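Local coordinates for protein probable Rab-related GTPase (Acanthamoeba polyphaga mimivirus, PDB 5XC5) that binds GTP together with magnesium and, as a Rab-family small GTPase, probably hydrolyses it and may take part in protein transport, at residues I38-A43 and N58-A63; G81-F86 and L115-K120. The protein carries 1 engineered substitution. One frame throughout, in Å; residues are numbered along the deposited sequence.

Interaction 1 (I38-A43 and N58-A63); sequences IGAAFA and NIWDTA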
loop_
_atom_site.group_PDB
_atom_site.type_symbol
_atom_site.label_atom_id
_atom_site.label_comp_id
_atom_site.label_asym_id
_atom_site.label_seq_id
_atom_site.Cartn_x
_atom_site.Cartn_y
_atom_site.Cartn_z
ATOM N N ILE A 38 -9.669 8.422 -8.923
ATOM C CA ILE A 38 -9.724 9.875 -8.786
ATOM C C ILE A 38 -10.063 10.191 -7.332
ATOM O O ILE A 38 -9.157 10.267 -6.487
ATOM C CB ILE A 38 -10.702 10.514 -9.788
ATOM C CG1 ILE A 38 -10.382 10.015 -11.196
ATOM C CG2 ILE A 38 -10.604 12.047 -9.719
ATOM C CD1 ILE A 38 -11.199 10.678 -12.304
ATOM N N GLY A 39 -11.339 10.347 -7.016
ATOM C CA GLY A 39 -11.726 10.409 -5.614
ATOM C C GLY A 39 -11.367 9.110 -4.916
ATOM O O GLY A 39 -11.478 8.028 -5.490
ATOM N N ALA A 40 -10.960 9.217 -3.652
ATOM C CA ALA A 40 -10.580 8.021 -2.914
ATOM C C ALA A 40 -11.795 7.119 -2.736
ATOM O O ALA A 40 -12.919 7.594 -2.565
ATOM C CB ALA A 40 -9.994 8.400 -1.551
ATOM N N ALA A 41 -11.567 5.813 -2.799
ATOM C CA ALA A 41 -12.636 4.828 -2.736
ATOM C C ALA A 41 -12.491 4.012 -1.461
ATOM O O ALA A 41 -11.380 3.613 -1.085
ATOM C CB ALA A 41 -12.603 3.912 -3.960
ATOM N N PHE A 42 -13.615 3.759 -0.805
ATOM C CA PHE A 42 -13.633 3.133 0.505
ATOM C C PHE A 42 -14.134 1.696 0.432
ATOM O O PHE A 42 -15.029 1.369 -0.356
ATOM C CB PHE A 42 -14.549 3.899 1.460
ATOM C CG PHE A 42 -14.555 3.343 2.838
ATOM C CD1 PHE A 42 -13.512 3.614 3.712
ATOM C CD2 PHE A 42 -15.586 2.516 3.265
ATOM C CE1 PHE A 42 -13.506 3.098 4.992
ATOM C CE2 PHE A 42 -15.575 1.991 4.553
ATOM C CZ PHE A 42 -14.541 2.287 5.411
ATOM N N ALA A 43 -13.567 0.847 1.287
ATOM C CA ALA A 43 -14.101 -0.486 1.524
ATOM C C ALA A 43 -13.684 -0.912 2.921
ATOM O O ALA A 43 -12.657 -0.467 3.437
ATOM C CB ALA A 43 -13.580 -1.493 0.498
ATOM N N ASN A 58 -10.640 -0.290 7.775
ATOM C CA ASN A 58 -11.341 0.762 7.042
ATOM C C ASN A 58 -10.333 1.299 6.025
ATOM O O ASN A 58 -9.406 2.032 6.388
ATOM C CB ASN A 58 -11.813 1.846 8.011
ATOM C CG ASN A 58 -12.910 1.357 8.940
ATOM O OD1 ASN A 58 -13.709 0.495 8.566
ATOM N ND2 ASN A 58 -12.964 1.917 10.142
ATOM N N ILE A 59 -10.507 0.918 4.760
ATOM C CA ILE A 59 -9.475 1.047 3.733
ATOM C C ILE A 59 -9.877 2.128 2.742
ATOM O O ILE A 59 -10.978 2.089 2.187
ATOM C CB ILE A 59 -9.279 -0.289 3.003
ATOM C CG1 ILE A 59 -8.884 -1.377 4.001
ATOM C CG2 ILE A 59 -8.251 -0.139 1.893
ATOM C CD1 ILE A 59 -8.971 -2.788 3.439
ATOM N N TRP A 60 -8.967 3.069 2.490
ATOM C CA TRP A 60 -9.140 4.099 1.475
ATOM C C TRP A 60 -8.086 3.890 0.393
ATOM O O TRP A 60 -6.880 3.891 0.682
ATOM C CB TRP A 60 -9.009 5.496 2.084
ATOM C CG TRP A 60 -10.211 5.944 2.870
ATOM C CD1 TRP A 60 -10.366 5.905 4.223
ATOM C CD2 TRP A 60 -11.414 6.509 2.341
ATOM N NE1 TRP A 60 -11.602 6.411 4.574
ATOM C CE2 TRP A 60 -12.265 6.782 3.436
ATOM C CE3 TRP A 60 -11.863 6.790 1.049
ATOM C CZ2 TRP A 60 -13.534 7.342 3.274
ATOM C CZ3 TRP A 60 -13.129 7.342 0.889
ATOM C CH2 TRP A 60 -13.948 7.609 1.995
ATOM N N ASP A 61 -8.545 3.702 -0.838
ATOM C CA ASP A 61 -7.706 3.532 -2.017
ATOM C C ASP A 61 -7.650 4.882 -2.727
ATOM O O ASP A 61 -8.686 5.393 -3.161
ATOM C CB ASP A 61 -8.373 2.481 -2.907
ATOM C CG ASP A 61 -7.636 2.252 -4.211
ATOM O OD1 ASP A 61 -6.429 2.574 -4.276
ATOM O OD2 ASP A 61 -8.273 1.747 -5.168
ATOM N N THR A 62 -6.463 5.479 -2.815
ATOM C CA THR A 62 -6.337 6.872 -3.242
ATOM C C THR A 62 -5.728 6.984 -4.635
ATOM O O THR A 62 -5.165 6.034 -5.178
ATOM C CB THR A 62 -5.499 7.696 -2.250
ATOM O OG1 THR A 62 -4.130 7.274 -2.310
ATOM C CG2 THR A 62 -5.998 7.539 -0.834
ATOM N N ALA A 63 -5.834 8.185 -5.198
ATOM C CA ALA A 63 -5.305 8.474 -6.527
ATOM C C ALA A 63 -3.795 8.689 -6.498
ATOM O O ALA A 63 -3.268 9.422 -5.651
ATOM C CB ALA A 63 -5.949 9.752 -7.064
HETATM O O HOH W 1 -7.670 10.166 -4.003
#

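Interaction 2 (G81-F86 and L115-K120); sequences GCLVVF and LVVANK. With GTP (guanosine-5'-triphosphate), chain B.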
loop_
_atom_site.group_PDB
_atom_site.type_symbol
_atom_site.label_atom_id
_atom_site.label_comp_id
_atom_site.label_asym_id
_atom_site.label_seq_id
_atom_site.Cartn_x
_atom_site.Cartn_y
_atom_site.Cartn_z
ATOM N N GLY A 81 -2.554 2.859 9.586
ATOM C CA GLY A 81 -1.613 2.111 8.779
ATOM C C GLY A 81 -1.610 2.666 7.368
ATOM O O GLY A 81 -2.596 3.232 6.900
ATOM N N CYS A 82 -0.484 2.495 6.696
ATOM C CA CYS A 82 -0.366 2.970 5.326
ATOM C C CYS A 82 0.430 1.966 4.514
ATOM O O CYS A 82 1.514 1.542 4.929
ATOM C CB CYS A 82 0.328 4.341 5.283
ATOM S SG CYS A 82 0.624 4.993 3.615
ATOM N N LEU A 83 -0.105 1.615 3.347
ATOM C CA LEU A 83 0.626 0.873 2.332
ATOM C C LEU A 83 1.103 1.879 1.293
ATOM O O LEU A 83 0.284 2.592 0.700
ATOM C CB LEU A 83 -0.313 -0.142 1.683
ATOM C CG LEU A 83 -0.902 -1.222 2.609
ATOM C CD1 LEU A 83 -1.968 -2.014 1.890
ATOM C CD2 LEU A 83 0.178 -2.172 3.094
ATOM N N VAL A 84 2.420 1.953 1.081
ATOM C CA VAL A 84 2.990 2.809 0.042
ATOM C C VAL A 84 3.482 1.901 -1.077
ATOM O O VAL A 84 4.468 1.177 -0.911
ATOM C CB VAL A 84 4.128 3.686 0.576
ATOM C CG1 VAL A 84 4.585 4.667 -0.506
ATOM C CG2 VAL A 84 3.671 4.451 1.811
ATOM N N VAL A 85 2.797 1.937 -2.220
ATOM C CA VAL A 85 3.002 0.970 -3.291
ATOM C C VAL A 85 3.846 1.589 -4.396
ATOM O O VAL A 85 3.684 2.769 -4.733
ATOM C CB VAL A 85 1.636 0.492 -3.820
ATOM C CG1 VAL A 85 1.811 -0.642 -4.814
ATOM C CG2 VAL A 85 0.739 0.060 -2.657
ATOM N N PHE A 86 4.754 0.790 -4.959
ATOM C CA PHE A 86 5.457 1.170 -6.181
ATOM C C PHE A 86 5.576 -0.048 -7.093
ATOM O O PHE A 86 5.294 -1.180 -6.703
ATOM C CB PHE A 86 6.819 1.821 -5.891
ATOM C CG PHE A 86 7.886 0.840 -5.483
ATOM C CD1 PHE A 86 8.029 0.472 -4.150
ATOM C CD2 PHE A 86 8.763 0.304 -6.426
ATOM C CE1 PHE A 86 9.009 -0.412 -3.762
ATOM C CE2 PHE A 86 9.746 -0.597 -6.034
ATOM C CZ PHE A 86 9.855 -0.959 -4.698
ATOM N N LEU A 115 4.106 0.384 5.461
ATOM C CA LEU A 115 4.614 -0.784 4.751
ATOM C C LEU A 115 4.755 -0.431 3.277
ATOM O O LEU A 115 3.763 -0.114 2.615
ATOM C CB LEU A 115 3.665 -1.968 4.944
ATOM C CG LEU A 115 4.010 -3.252 4.188
ATOM C CD1 LEU A 115 5.414 -3.731 4.515
ATOM C CD2 LEU A 115 2.972 -4.321 4.522
ATOM N N VAL A 116 5.996 -0.445 2.785
ATOM C CA VAL A 116 6.283 -0.215 1.370
ATOM C C VAL A 116 6.065 -1.522 0.620
ATOM O O VAL A 116 6.626 -2.559 0.986
ATOM C CB VAL A 116 7.728 0.281 1.197
ATOM C CG1 VAL A 116 8.110 0.329 -0.285
ATOM C CG2 VAL A 116 7.911 1.648 1.863
ATOM N N VAL A 117 5.258 -1.472 -0.436
ATOM C CA VAL A 117 4.920 -2.654 -1.219
ATOM C C VAL A 117 5.621 -2.539 -2.562
ATOM O O VAL A 117 5.284 -1.670 -3.376
ATOM C CB VAL A 117 3.407 -2.806 -1.422
ATOM C CG1 VAL A 117 3.088 -4.053 -2.257
ATOM C CG2 VAL A 117 2.697 -2.846 -0.072
ATOM N N ALA A 118 6.580 -3.430 -2.799
ATOM C CA ALA A 118 7.253 -3.544 -4.088
ATOM C C ALA A 118 6.389 -4.462 -4.944
ATOM O O ALA A 118 6.413 -5.688 -4.785
ATOM C CB ALA A 118 8.653 -4.116 -3.880
ATOM N N ASN A 119 5.594 -3.868 -5.830
ATOM C CA ASN A 119 4.570 -4.585 -6.571
ATOM C C ASN A 119 5.036 -4.916 -7.985
ATOM O O ASN A 119 6.021 -4.377 -8.505
ATOM C CB ASN A 119 3.274 -3.769 -6.623
ATOM C CG ASN A 119 2.052 -4.620 -6.907
ATOM O OD1 ASN A 119 2.011 -5.790 -6.562
ATOM N ND2 ASN A 119 1.043 -4.030 -7.536
ATOM N N LYS A 120 4.280 -5.823 -8.606
ATOM C CA LYS A 120 4.495 -6.321 -9.971
ATOM C C LYS A 120 5.683 -7.271 -10.070
ATOM O O LYS A 120 6.325 -7.371 -11.121
ATOM C CB LYS A 120 4.539 -5.221 -11.043
ATOM C CG LYS A 120 3.404 -4.218 -10.908
ATOM C CD LYS A 120 3.178 -3.464 -12.189
ATOM C CE LYS A 120 2.123 -2.362 -12.014
ATOM N NZ LYS A 120 1.911 -1.612 -13.306
HETATM P PG GTP B . -4.014 4.910 -9.904
HETATM O O1G GTP B . -5.413 4.683 -9.367
HETATM O O2G GTP B . -4.027 5.600 -11.236
HETATM O O3G GTP B . -3.118 5.610 -8.906
HETATM O O3B GTP B . -3.305 3.472 -10.253
HETATM P PB GTP B . -3.255 2.148 -9.317
HETATM O O1B GTP B . -4.552 1.975 -8.552
HETATM O O2B GTP B . -2.025 2.181 -8.453
HETATM O O3A GTP B . -2.972 0.938 -10.351
HETATM P PA GTP B . -4.083 -0.092 -10.940
HETATM O O1A GTP B . -4.518 -1.089 -9.860
HETATM O O2A GTP B . -5.209 0.690 -11.649
HETATM O "O5'" GTP B . -3.170 -0.917 -12.002
HETATM C "C5'" GTP B . -2.590 -0.280 -13.122
HETATM C "C4'" GTP B . -2.267 -1.326 -14.188
HETATM O "O4'" GTP B . -1.246 -2.167 -13.671
HETATM C "C3'" GTP B . -3.441 -2.220 -14.544
HETATM O "O3'" GTP B . -3.433 -2.494 -15.938
HETATM C "C2'" GTP B . -3.157 -3.495 -13.781
HETATM O "O2'" GTP B . -3.709 -4.636 -14.398
HETATM C "C1'" GTP B . -1.642 -3.523 -13.761
HETATM N N9 GTP B . -1.182 -4.252 -12.572
HETATM C C8 GTP B . -1.615 -4.109 -11.279
HETATM N N7 GTP B . -0.930 -4.960 -10.488
HETATM C C5 GTP B . -0.064 -5.652 -11.271
HETATM C C6 GTP B . 0.874 -6.641 -10.996
HETATM O O6 GTP B . 1.084 -7.097 -9.858
HETATM N N1 GTP B . 1.594 -7.133 -12.059
HETATM C C2 GTP B . 1.426 -6.671 -13.347
HETATM N N2 GTP B . 2.170 -7.199 -14.313
HETATM N N3 GTP B . 0.507 -5.688 -13.631
HETATM C C4 GTP B . -0.217 -5.209 -12.586
#

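Interaction 1 (I38-A43 and N58-A63)
A41 and D61 form a hydrogen-bonded antiparallel pair, followed by the non-hydrogen-bonded pair F42 with W60 and a second hydrogen-bonded pair, A43 with I59. Strands 41-43 and 58-61 run at 156° to each other, and D61 N to A41 O is a nearly straight bond of 2.8 Å. Where the strand pairing ends, a water takes over: it donates to I38 O and accepts from A63 N. On one face of the hairpin F42 meets W60. The CB of F42 sits 3.7 Å from the centroid of the W60 six-membered ring, 10° off its normal, in a CH-pi contact. F42 CG is anti to the backbone N (chi1 -177°), which swings the phenyl over the five-membered side of the indole, F42 CD1 3.4 Å from W60 CE2 over one face; the ring planes are inclined. N58 CB closes on the phenyl edge, 3.7 Å from F42 CE1, while A40 CB reaches W60 CE3 at 3.6 Å. The ring of Y75 also meets W60, and the F42, W60 and Y75 trio is consistent with the hydrophobic triad that Rab proteins use to recognise effectors. The face that carries A41, A43, I59 and D61 turns toward helix 18-26 and the nucleotide: I59 packs on F25 and L10, and D61 OD2 hydrogen-bonds S19 OG. Since S19 is a magnesium ligand, D61 acts in the second shell; this bond would help orient the hydroxyl toward the metal. The contact thus joins an aromatic patch, with F42 from the probable effector region, to the magnesium site through the hairpin of strands 41-48 and 54-61.

Interaction 2 (G81-F86 and L115-K120)
F86 lays its ring over A118, with A118 CA 4.0 Å from the ring centroid in a CH-pi contact and A118 CB 3.5 Å from F86 CZ. Its CG stands between the backbone N and the carbonyl carbon (chi1 76°), a torsion that turns the phenyl across to the neighbouring strand, where V116 CG1 meets its edge near CE1 at 3.7 Å. F94 of helix 91-107 adds an edge-to-face contact to the same ring. On the opposite face of the sheet L83 and L115 lie side by side, CD2 to CD2 at 3.8 Å, V85 does the same with V117, and V85 CG1 touches N119 CB. Between the two layers of side chains runs a parallel pairing from L83 with L115 to F86 with A118. The N-H donor alternates between the strands, and the last bond, from N119 N to F86 O at 2.8 Å, holds the strand end from which N119 and K120 reach the nucleotide. N119 ND2 is gripped by V16 O and S151 OG, tying this strand to the P-loop, and N119 OD1 lies 3.7 Å from the guanine O6 of GTP. K120 stretches its extended chain across the base, CG 3.5 Å from GTP C6, and ends with NZ donating to the ribose O4' at 3.2 Å; NZ also bonds G15 O. These residues begin the NKxD signature of guanine-nucleotide-binding proteins, completed by D122, which hydrogen-bonds GTP. The apolar strand pair therefore runs into a polar end at the nucleotide, where hydrogen bonds fix N119 beside the guanine and the methylenes of K120 pack against it.

In the fold
Interactions 1 and 2 belong to the same six-stranded sheet of the Ras-type fold, with strand 6-12 lying between strands 54-61 and 81-87. Their centres are about 15 Å apart and their nearest atoms about 7 Å, so they do not touch. Both deliver strand ends to the same nucleotide, but to different parts of it: 58-63 runs toward the magnesium and phosphates, with the D61 side chain about 4 Å from the metal, whereas 115-120 serves the guanine and ribose. The side chains of D61 and N119 are about 10 Å apart, and the P-loop lies between the two strand ends and touches both.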